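Local coordinates for protein inositol-1-monophosphatase (PDB 5ZHH) that probably hydrolyses inositol monophosphates to free inositol and inorganic phosphate, at residues V54-I57 against I58-F62; N3-T6 against F7-A11; C176-T179 against H180-G184; L256-A259 against L260-P264; I119-P122 against F123-E126. All coordinates share one frame; numbering follows the deposited sequence.

Contact 1: V54-I57 against I58-F62; sequences VLEI and IRRHF
Glu56 and Arg60, one helical turn apart on helix 44-61, form a side-on two-point salt bridge. Arg60 NE donates to Glu56 OE2 at 2.8 Å, almost straight at 176°, and Arg60 NH2 reaches Glu56 OE1 at 2.9 Å. Both oxygens are met on the syn side, and the carboxylate and guanidinium planes lie 25° apart, so the two groups are close to coplanar. A bend in the Glu56 chain at chi2 (-81°) turns the carboxylate along the helix toward the arginine.

Backbone bonds of the i to i+4 kind run beneath this pair, among them Ile58 N to Val54 O (3.0 Å) and His61 N to Ile57 O (3.1 Å).

Apolar contacts are sparser. Val54 and Ile58 lie side by side, Val54 CG1 4.2 Å from Ile58 CG1. Ile57 CG2 stands 3.9 Å from His61 CD2. Outward from this face, Val54 packs on Ala18 of helix 3-25 and Ile58 on Trp84.

In the second subunit, Asp9 takes a salt bridge from Arg60 NH1 and a hydrogen bond from His61 NE2, and Thr6 OG1 also bonds Arg60 NH1. Since NE and NH2 are engaged by Glu56, the guanidinium is fixed in rotation, and Glu56 probably orients Arg60 toward the interface.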
# COMPACT_ATOMS: atom_id res chain seq x y z
N VAL A 54 13.10 -13.25 15.45
CA VAL A 54 14.15 -12.26 15.72
C VAL A 54 15.39 -12.94 16.29
O VAL A 54 16.51 -12.69 15.85
CB VAL A 54 13.64 -11.16 16.66
CG1 VAL A 54 14.77 -10.21 16.99
CG2 VAL A 54 12.50 -10.39 16.02
N LEU A 55 15.20 -13.79 17.30
CA LEU A 55 16.33 -14.42 17.96
C LEU A 55 17.12 -15.28 16.98
O LEU A 55 18.35 -15.22 16.95
CB LEU A 55 15.86 -15.25 19.15
CG LEU A 55 15.32 -14.45 20.34
CD1 LEU A 55 14.93 -15.37 21.48
CD2 LEU A 55 16.37 -13.45 20.78
N GLU A 56 16.42 -16.06 16.16
CA GLU A 56 17.13 -16.94 15.24
C GLU A 56 18.03 -16.15 14.30
O GLU A 56 19.18 -16.53 14.07
CB GLU A 56 16.12 -17.77 14.44
CG GLU A 56 16.75 -18.93 13.66
CD GLU A 56 17.36 -18.48 12.35
OE1 GLU A 56 16.87 -17.48 11.78
OE2 GLU A 56 18.32 -19.14 11.88
N ILE A 57 17.53 -15.02 13.78
CA ILE A 57 18.32 -14.22 12.85
C ILE A 57 19.52 -13.59 13.55
O ILE A 57 20.66 -13.69 13.08
CB ILE A 57 17.43 -13.16 12.17
CG1 ILE A 57 16.40 -13.84 11.26
CG2 ILE A 57 18.28 -12.15 11.40
CD1 ILE A 57 15.33 -12.90 10.73
N ILE A 58 19.29 -12.97 14.71
CA ILE A 58 20.37 -12.26 15.38
C ILE A 58 21.46 -13.22 15.83
O ILE A 58 22.65 -12.94 15.67
CB ILE A 58 19.83 -11.45 16.57
CG1 ILE A 58 18.85 -10.37 16.09
CG2 ILE A 58 20.98 -10.85 17.37
CD1 ILE A 58 19.52 -9.26 15.32
N ARG A 59 21.07 -14.37 16.39
CA ARG A 59 22.09 -15.29 16.90
C ARG A 59 22.83 -15.99 15.76
O ARG A 59 23.99 -16.37 15.93
CB ARG A 59 21.48 -16.32 17.86
CG ARG A 59 20.39 -15.77 18.79
CD ARG A 59 20.30 -16.47 20.11
NE ARG A 59 20.58 -17.90 20.00
CZ ARG A 59 20.29 -18.80 20.94
NH1 ARG A 59 19.67 -18.44 22.04
NH2 ARG A 59 20.61 -20.07 20.77
N ARG A 60 22.18 -16.18 14.61
CA ARG A 60 22.88 -16.81 13.48
C ARG A 60 23.92 -15.88 12.88
O ARG A 60 25.01 -16.33 12.49
CB ARG A 60 21.87 -17.25 12.41
CG ARG A 60 22.51 -17.75 11.12
CD ARG A 60 21.51 -18.48 10.23
NE ARG A 60 20.18 -17.89 10.28
CZ ARG A 60 19.80 -16.84 9.57
NH1 ARG A 60 20.67 -16.25 8.75
NH2 ARG A 60 18.57 -16.37 9.68
N HIS A 61 23.62 -14.58 12.78
CA HIS A 61 24.59 -13.65 12.23
C HIS A 61 25.62 -13.21 13.27
O HIS A 61 26.79 -13.01 12.92
CB HIS A 61 23.87 -12.42 11.65
CG HIS A 61 23.13 -12.70 10.38
ND1 HIS A 61 23.72 -12.62 9.14
CD2 HIS A 61 21.84 -13.06 10.16
CE1 HIS A 61 22.83 -12.91 8.21
NE2 HIS A 61 21.69 -13.19 8.80
N PHE A 62 25.22 -13.07 14.53
CA PHE A 62 26.09 -12.57 15.59
C PHE A 62 26.06 -13.54 16.78
O PHE A 62 25.55 -13.21 17.85
CB PHE A 62 25.67 -11.17 16.02
CG PHE A 62 25.47 -10.21 14.86
CD1 PHE A 62 26.54 -9.85 14.05
CD2 PHE A 62 24.22 -9.68 14.59
CE1 PHE A 62 26.36 -8.97 12.99
CE2 PHE A 62 24.04 -8.80 13.53
CZ PHE A 62 25.11 -8.45 12.73

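Contact 2: N3-T6 against F7-A11; sequences NLQT and FLDIA
Phe7 and Leu4 make the tight side of this helical turn: Leu4 CD2 comes to 3.7 Å from Phe7 CD2, at the edge of the ring. With CG anti to the carbonyl carbon (chi1 -62°), the Phe7 ring swings back along the helix, and Asn3 O sits over one face, 3.6 Å above the Phe7 ring plane and displaced toward the rim. That carbonyl accepts only a weak bond from Phe7 N at 3.5 Å. The next backbone bond is shorter, with Leu8 N to Leu4 O at 2.8 Å.

The solvent side is at exposed Asn3, which lies alongside Phe7 with its OD1 3.8 Å from Phe7 CZ. A polar side turns instead to the subunit interface. Gln5 NE2 donates to Asp9 OD1 at 3.1 Å, fairly straight at 163°; the acceptor lies in the Gln5 amide plane, but the donor approaches from above the carboxylate plane, 38° out of it. Asp9 OD2 faces the second subunit, and Thr6 OG1 bonds both Thr2 O and Arg60 NH1 of that subunit.

Helix 3-25 thus lies against the large sheet, Leu4 and Phe7 on Val116 and Leu8 on Val118 of strand 113-121, while Ile10 meets Ile57 and His61 of helix 44-61.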
# COMPACT_ATOMS: atom_id res chain seq x y z
N ASN A 3 30.80 -0.90 9.97
CA ASN A 3 30.69 -1.79 11.13
C ASN A 3 29.27 -1.74 11.67
O ASN A 3 28.59 -2.77 11.78
CB ASN A 3 31.70 -1.37 12.20
CG ASN A 3 32.03 -2.48 13.18
OD1 ASN A 3 31.30 -3.46 13.29
ND2 ASN A 3 33.13 -2.31 13.91
N LEU A 4 28.76 -0.53 11.92
CA LEU A 4 27.38 -0.36 12.38
C LEU A 4 26.39 -0.67 11.26
O LEU A 4 25.26 -1.10 11.53
CB LEU A 4 27.17 1.05 12.93
CG LEU A 4 27.96 1.28 14.22
CD1 LEU A 4 27.76 2.69 14.75
CD2 LEU A 4 27.57 0.24 15.26
N GLN A 5 26.78 -0.41 10.01
CA GLN A 5 25.90 -0.70 8.88
C GLN A 5 25.61 -2.19 8.79
O GLN A 5 24.48 -2.59 8.46
CB GLN A 5 26.55 -0.20 7.59
CG GLN A 5 25.67 -0.35 6.36
CD GLN A 5 24.52 0.64 6.36
OE1 GLN A 5 24.74 1.85 6.40
NE2 GLN A 5 23.29 0.13 6.30
N THR A 6 26.60 -3.04 9.07
CA THR A 6 26.37 -4.48 9.09
C THR A 6 25.35 -4.85 10.16
O THR A 6 24.43 -5.65 9.90
CB THR A 6 27.69 -5.21 9.32
OG1 THR A 6 28.54 -5.01 8.19
CG2 THR A 6 27.47 -6.71 9.51
N PHE A 7 25.47 -4.27 11.36
CA PHE A 7 24.48 -4.51 12.40
C PHE A 7 23.10 -4.03 11.97
O PHE A 7 22.10 -4.72 12.18
CB PHE A 7 24.89 -3.79 13.69
CG PHE A 7 26.18 -4.27 14.27
CD1 PHE A 7 26.56 -5.58 14.13
CD2 PHE A 7 27.01 -3.39 14.95
CE1 PHE A 7 27.76 -6.03 14.66
CE2 PHE A 7 28.21 -3.83 15.49
CZ PHE A 7 28.59 -5.15 15.34
N LEU A 8 23.05 -2.85 11.35
CA LEU A 8 21.78 -2.27 10.93
C LEU A 8 21.11 -3.10 9.83
O LEU A 8 19.88 -3.24 9.81
CB LEU A 8 22.01 -0.83 10.47
CG LEU A 8 20.79 -0.08 9.93
CD1 LEU A 8 19.74 0.03 11.02
CD2 LEU A 8 21.18 1.29 9.39
N ASP A 9 21.91 -3.63 8.90
CA ASP A 9 21.36 -4.48 7.85
C ASP A 9 20.65 -5.69 8.44
O ASP A 9 19.57 -6.07 7.99
CB ASP A 9 22.48 -4.96 6.90
CG ASP A 9 23.02 -3.85 6.02
OD1 ASP A 9 22.37 -2.79 5.90
OD2 ASP A 9 24.10 -4.06 5.43
N ILE A 10 21.27 -6.34 9.43
CA ILE A 10 20.70 -7.56 9.99
C ILE A 10 19.49 -7.25 10.86
O ILE A 10 18.48 -7.97 10.83
CB ILE A 10 21.77 -8.34 10.77
CG1 ILE A 10 22.88 -8.81 9.83
CG2 ILE A 10 21.14 -9.53 11.48
CD1 ILE A 10 22.36 -9.50 8.61
N ALA A 11 19.57 -6.17 11.64
CA ALA A 11 18.41 -5.78 12.44
C ALA A 11 17.22 -5.44 11.56
O ALA A 11 16.07 -5.73 11.92
CB ALA A 11 18.76 -4.60 13.34

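Contact 3: C176-T179 against H180-G184; sequences CHLT and HLTQG
Leu178 O is gripped twice by one residue, Thr182. The hydroxyl Thr182 OG1 donates to it at 3.0 Å, tilted from the carbonyl plane, and Thr182 N adds a weak bond, bent to 124°. Thr182 is the first residue to leave helical backbone angles, so its hydroxyl supplements a poorly directed last amide. The same OG1 then accepts from Gly184 N at 3.0 Å, which makes an ST turn. Thr182 chi1, 69°, sets OG1 between the backbone N and the carbonyl carbon, where it can serve both partners. Gly184 adopts a positive phi, a region that glycine enters readily.

Just before it, the backbone bonds also spread: His180 N gives its better bond to Cys176 O (3.1 Å) and a weak one to His177 O, which also accepts from Leu181 N.

The apolar side is a CH-pi contact. Leu181 CD1 lies over one face of the His177 ring, 3.9 Å from its centroid and 21° off the normal, closest to His177 CE1 at 3.6 Å. Leu178 CD1 approaches Leu181 CD1 at 4.4 Å and Thr182 CG2 at 4.2 Å, and beyond them lie Leu256 and Ala259 of helix 253-261. His180 meets Tyr172 of the third subunit, whose Arg164 and Arg165 bond the carbonyls of Thr179 and His180.

The whole forms the C-terminal end of a helix in a beta-alpha-beta unit: helix 172-181 links strands 156-158 and 185-186, and the ST turn leads the chain into the second strand.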
# COMPACT_ATOMS: atom_id res chain seq x y z
N CYS A 176 -1.92 15.94 32.88
CA CYS A 176 -2.80 17.10 32.98
C CYS A 176 -2.02 18.40 32.82
O CYS A 176 -2.46 19.30 32.10
CB CYS A 176 -3.53 17.08 34.33
SG CYS A 176 -4.58 15.63 34.57
N HIS A 177 -0.86 18.50 33.46
CA HIS A 177 -0.04 19.71 33.38
C HIS A 177 0.36 20.00 31.93
O HIS A 177 0.20 21.12 31.44
CB HIS A 177 1.19 19.54 34.28
CG HIS A 177 2.04 20.77 34.42
ND1 HIS A 177 1.52 22.03 34.62
CD2 HIS A 177 3.39 20.92 34.42
CE1 HIS A 177 2.50 22.90 34.73
NE2 HIS A 177 3.65 22.25 34.61
N LEU A 178 0.87 18.99 31.22
CA LEU A 178 1.31 19.26 29.85
C LEU A 178 0.13 19.43 28.89
O LEU A 178 0.26 20.16 27.90
CB LEU A 178 2.25 18.16 29.36
CG LEU A 178 3.73 18.40 29.65
CD1 LEU A 178 4.14 19.82 29.22
CD2 LEU A 178 4.07 18.17 31.11
N THR A 179 -1.00 18.82 29.17
CA THR A 179 -2.17 19.01 28.33
C THR A 179 -2.65 20.45 28.40
O THR A 179 -3.20 20.95 27.47
CB THR A 179 -3.28 18.00 28.64
OG1 THR A 179 -2.82 16.68 28.42
CG2 THR A 179 -4.46 18.20 27.80
N HIS A 180 -2.40 21.10 29.52
CA HIS A 180 -2.75 22.49 29.68
C HIS A 180 -1.77 23.43 29.00
O HIS A 180 -2.14 24.41 28.50
CB HIS A 180 -2.78 22.85 31.13
CG HIS A 180 -4.14 23.11 31.65
ND1 HIS A 180 -4.42 24.11 32.55
CD2 HIS A 180 -5.31 22.47 31.42
CE1 HIS A 180 -5.70 24.09 32.83
NE2 HIS A 180 -6.26 23.12 32.15
N LEU A 181 -0.50 23.08 29.01
CA LEU A 181 0.55 23.89 28.44
C LEU A 181 0.87 23.70 26.96
O LEU A 181 1.65 24.41 26.44
CB LEU A 181 1.82 23.67 29.19
CG LEU A 181 1.80 24.00 30.64
CD1 LEU A 181 3.10 23.58 31.20
CD2 LEU A 181 1.65 25.49 30.71
N THR A 182 0.31 22.72 26.30
CA THR A 182 0.63 22.51 24.92
C THR A 182 -0.60 22.44 24.08
O THR A 182 -1.65 22.66 24.55
CB THR A 182 1.38 21.20 24.72
OG1 THR A 182 0.50 20.11 24.95
CG2 THR A 182 2.58 21.10 25.59
N GLN A 183 -0.44 22.10 22.81
CA GLN A 183 -1.56 21.91 21.92
C GLN A 183 -2.25 20.56 22.14
O GLN A 183 -3.26 20.32 21.62
CB GLN A 183 -1.16 22.04 20.47
CG GLN A 183 -0.70 23.40 20.10
CD GLN A 183 -0.33 23.50 18.65
OE1 GLN A 183 -0.12 22.53 18.00
NE2 GLN A 183 -0.26 24.69 18.15
N GLY A 184 -1.65 19.68 22.90
CA GLY A 184 -2.26 18.40 23.20
C GLY A 184 -1.21 17.36 23.50
O GLY A 184 -0.05 17.44 23.09

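Contact 4: L256-A259 against L260-P264; sequences LSRA and LMQVP
Arg258 and Gln262 meet on the outer side of the C-terminal turn of helix 253-261, where the helix gives way to loop. Their polar link is slight: Arg258 NH1 to Gln262 OE1 is 2.9 Å, but the angle of 122° makes it a weak hydrogen bond, with the guanidinium and amide planes 78° apart. Much of the meeting is instead carried by Arg258 CG, which packs 3.6 Å from the amide carbon Gln262 CD. The arginine is extended through chi1 and chi2 and bends at chi3, which brings NH1 to Gln262 OE1. Both residues are exposed and touch a crystal neighbour, so this pairing may owe something to the lattice.

The backbone beneath sets these positions. Leu260 N bonds Leu256 O and Met261 N bonds Ser257 O, each at 2.9 Å, as in a regular helix. Gln262 N bonds Ala259 O, three residues back, at 3.1 Å.

On the buried side, Leu256 CG and Leu260 CD1 stand 4.3 Å apart, and both leucines rest on Leu246 of strand 245-248. Leu256 also touches Thr248 of that strand, while Ser257 OG is bonded to Tyr233 O and Ser235 OG. Two groups converge on Ala259 O where the chain leaves the helix: Gln262 N reaches it from above the carbonyl plane, 69° out of it, and Val263 CG2 lies 3.2 Å from the same oxygen.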
# COMPACT_ATOMS: atom_id res chain seq x y z
N LEU A 256 10.28 21.57 28.16
CA LEU A 256 9.54 20.41 28.66
C LEU A 256 10.15 19.90 29.96
O LEU A 256 9.42 19.51 30.88
CB LEU A 256 9.50 19.32 27.59
CG LEU A 256 8.71 18.05 27.88
CD1 LEU A 256 7.34 18.37 28.45
CD2 LEU A 256 8.56 17.24 26.58
N SER A 257 11.48 19.90 30.06
CA SER A 257 12.11 19.47 31.30
C SER A 257 11.68 20.37 32.46
O SER A 257 11.35 19.87 33.55
CB SER A 257 13.63 19.48 31.13
OG SER A 257 14.29 19.15 32.34
N ARG A 258 11.65 21.69 32.24
CA ARG A 258 11.20 22.61 33.29
C ARG A 258 9.77 22.29 33.72
O ARG A 258 9.46 22.25 34.92
CB ARG A 258 11.30 24.06 32.80
CG ARG A 258 10.67 25.04 33.81
CD ARG A 258 10.77 26.51 33.38
NE ARG A 258 9.81 26.90 32.36
CZ ARG A 258 8.59 27.35 32.62
NH1 ARG A 258 8.15 27.44 33.87
NH2 ARG A 258 7.79 27.70 31.61
N ALA A 259 8.87 22.07 32.75
CA ALA A 259 7.49 21.73 33.09
C ALA A 259 7.43 20.45 33.92
O ALA A 259 6.66 20.37 34.89
CB ALA A 259 6.66 21.59 31.82
N LEU A 260 8.25 19.46 33.58
CA LEU A 260 8.29 18.22 34.35
C LEU A 260 8.84 18.44 35.76
O LEU A 260 8.48 17.70 36.68
CB LEU A 260 9.10 17.16 33.59
CG LEU A 260 8.41 16.68 32.30
CD1 LEU A 260 9.32 15.77 31.47
CD2 LEU A 260 7.09 15.98 32.62
N MET A 261 9.73 19.41 35.94
CA MET A 261 10.26 19.75 37.26
C MET A 261 9.30 20.57 38.09
O MET A 261 9.59 20.83 39.26
CB MET A 261 11.58 20.52 37.13
CG MET A 261 12.73 19.74 36.50
SD MET A 261 13.14 18.24 37.42
CE MET A 261 12.16 16.99 36.57
N GLN A 262 8.19 21.03 37.51
CA GLN A 262 7.27 21.94 38.17
C GLN A 262 5.85 21.44 38.05
O GLN A 262 4.91 22.21 37.84
CB GLN A 262 7.41 23.35 37.60
CG GLN A 262 8.83 23.91 37.66
CD GLN A 262 8.95 25.26 37.00
OE1 GLN A 262 8.16 25.61 36.13
NE2 GLN A 262 9.97 26.03 37.39
N VAL A 263 5.66 20.13 38.18
CA VAL A 263 4.35 19.52 38.01
C VAL A 263 3.52 19.73 39.27
O VAL A 263 3.92 19.26 40.35
CB VAL A 263 4.47 18.03 37.66
CG1 VAL A 263 3.09 17.40 37.57
CG2 VAL A 263 5.23 17.86 36.35
N PRO A 264 2.37 20.38 39.19
CA PRO A 264 1.49 20.47 40.35
C PRO A 264 0.86 19.12 40.63
O PRO A 264 0.50 18.40 39.68
CB PRO A 264 0.43 21.50 39.91
CG PRO A 264 1.00 22.18 38.72
CD PRO A 264 1.83 21.13 38.04

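Contact 5: I119-P122 against F123-E126; sequences IYDP and FHDE
Asp121 and Glu126 form an antiparallel hydrogen-bonded pair closing the hairpin between strands 113-121 and 126-131, and with Asp125 opposite the same residue the geometry is a G1 beta bulge. Asp121 N gives to Glu126 O and Glu126 N to Asp121 O, satisfying both amides; Asp125 takes the positive phi that the bulge needs.

The Asp121 carboxylate gathers the donors of the turn. Asp121 OD1 accepts from His124 N at 3.1 Å, straight at 171° but from above the carboxylate plane, and from Phe123 N in a weak bond. Asp121 OD2 takes His124 ND1 at 2.7 Å on its syn side, a His-carboxylate hydrogen bond with the two planes 75° apart. The first torsion of Asp121, which sets CG anti to the backbone N, points this carboxylate across the turn. A water also donates to Asp121 OD2 and, at 2.6 Å, to Glu126 OE2, bridging two carboxylates whose oxygens are 4.5 Å apart and probably easing their repulsion. Glu126 OE1 forms a salt bridge with Arg202.

Beyond the hairpin, His124 stacks on His124 of the third subunit, and Asp125 O takes Asn139 ND2. The Tyr120 ring packs on Ala15 and Leu16 of helix 3-25, with Pro122 N over its centre. At its far end Tyr120 OH donates to Asp125 OD1 at 2.7 Å, reaching that oxygen on the anti side, 30° out of the carboxylate plane.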
# COMPACT_ATOMS: atom_id res chain seq x y z
N ILE A 119 12.79 0.03 14.11
CA ILE A 119 11.42 -0.04 14.60
C ILE A 119 10.51 -0.21 13.40
O ILE A 119 10.54 0.62 12.48
CB ILE A 119 11.04 1.21 15.41
CG1 ILE A 119 11.94 1.32 16.64
CG2 ILE A 119 9.57 1.18 15.82
CD1 ILE A 119 11.89 2.69 17.32
N TYR A 120 9.74 -1.29 13.38
CA TYR A 120 8.91 -1.61 12.23
C TYR A 120 7.46 -1.77 12.66
O TYR A 120 7.14 -2.66 13.46
CB TYR A 120 9.40 -2.89 11.53
CG TYR A 120 8.58 -3.26 10.32
CD1 TYR A 120 8.34 -2.33 9.32
CD2 TYR A 120 8.04 -4.53 10.19
CE1 TYR A 120 7.58 -2.66 8.20
CE2 TYR A 120 7.27 -4.87 9.07
CZ TYR A 120 7.05 -3.93 8.09
OH TYR A 120 6.30 -4.24 6.99
N ASP A 121 6.60 -0.91 12.13
CA ASP A 121 5.15 -0.96 12.24
C ASP A 121 4.64 -1.77 11.05
O ASP A 121 4.58 -1.24 9.94
CB ASP A 121 4.57 0.47 12.22
CG ASP A 121 3.04 0.52 12.20
OD1 ASP A 121 2.37 -0.53 12.06
OD2 ASP A 121 2.51 1.64 12.29
N PRO A 122 4.28 -3.04 11.24
CA PRO A 122 3.87 -3.86 10.08
C PRO A 122 2.46 -3.56 9.59
O PRO A 122 2.15 -3.91 8.44
CB PRO A 122 3.98 -5.29 10.61
CG PRO A 122 3.68 -5.15 12.07
CD PRO A 122 4.26 -3.82 12.49
N PHE A 123 1.61 -2.93 10.41
CA PHE A 123 0.25 -2.63 9.97
C PHE A 123 0.24 -1.48 8.97
O PHE A 123 -0.48 -1.54 7.97
CB PHE A 123 -0.63 -2.31 11.17
CG PHE A 123 -2.09 -2.17 10.82
CD1 PHE A 123 -2.91 -3.29 10.74
CD2 PHE A 123 -2.64 -0.93 10.55
CE1 PHE A 123 -4.25 -3.17 10.41
CE2 PHE A 123 -3.98 -0.80 10.22
CZ PHE A 123 -4.78 -1.92 10.15
N HIS A 124 1.02 -0.43 9.23
CA HIS A 124 1.16 0.70 8.32
C HIS A 124 2.37 0.57 7.42
O HIS A 124 2.60 1.46 6.58
CB HIS A 124 1.25 2.00 9.11
CG HIS A 124 0.04 2.27 9.95
ND1 HIS A 124 0.11 2.48 11.32
CD2 HIS A 124 -1.27 2.37 9.62
CE1 HIS A 124 -1.11 2.70 11.79
NE2 HIS A 124 -1.96 2.63 10.78
N ASP A 125 3.16 -0.48 7.59
CA ASP A 125 4.38 -0.71 6.83
C ASP A 125 5.30 0.51 6.89
O ASP A 125 5.68 1.10 5.88
CB ASP A 125 4.05 -1.09 5.38
CG ASP A 125 5.27 -1.58 4.63
OD1 ASP A 125 6.14 -2.20 5.27
OD2 ASP A 125 5.35 -1.33 3.41
N GLU A 126 5.66 0.90 8.11
CA GLU A 126 6.59 1.99 8.34
C GLU A 126 7.84 1.45 9.02
O GLU A 126 7.76 0.93 10.14
CB GLU A 126 5.95 3.11 9.17
CG GLU A 126 4.88 3.86 8.39
CD GLU A 126 4.45 5.13 9.07
OE1 GLU A 126 4.09 6.09 8.35
OE2 GLU A 126 4.50 5.19 10.31
O HOH W 1 4.25 4.07 12.59

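In the fold
Contacts 1 and 2 are turns of consecutive helices that touch, as where Phe62 CZ lies 3.5 Å from Phe7 CD1, and both lend polar groups to the second subunit. Contacts 3 and 4, far from them across the chain's centre (contacts 1 and 3 have centres about 43 Å apart), are likewise paired: helix 172-181 meets the end of helix 253-261 with His177 NE2 3.5 Å from Gln262 O. Contact 3 faces the third subunit, whereas no other chain of the assembly touches contact 4. All four are partly buried at helix ends. Contact 5 is a buried hairpin and lies nearest the chain's centre, about 14 Å from its own centre; there a carboxylate organises backbone amides, in place of salt bridge, amide or CH-pi pairing along a helix.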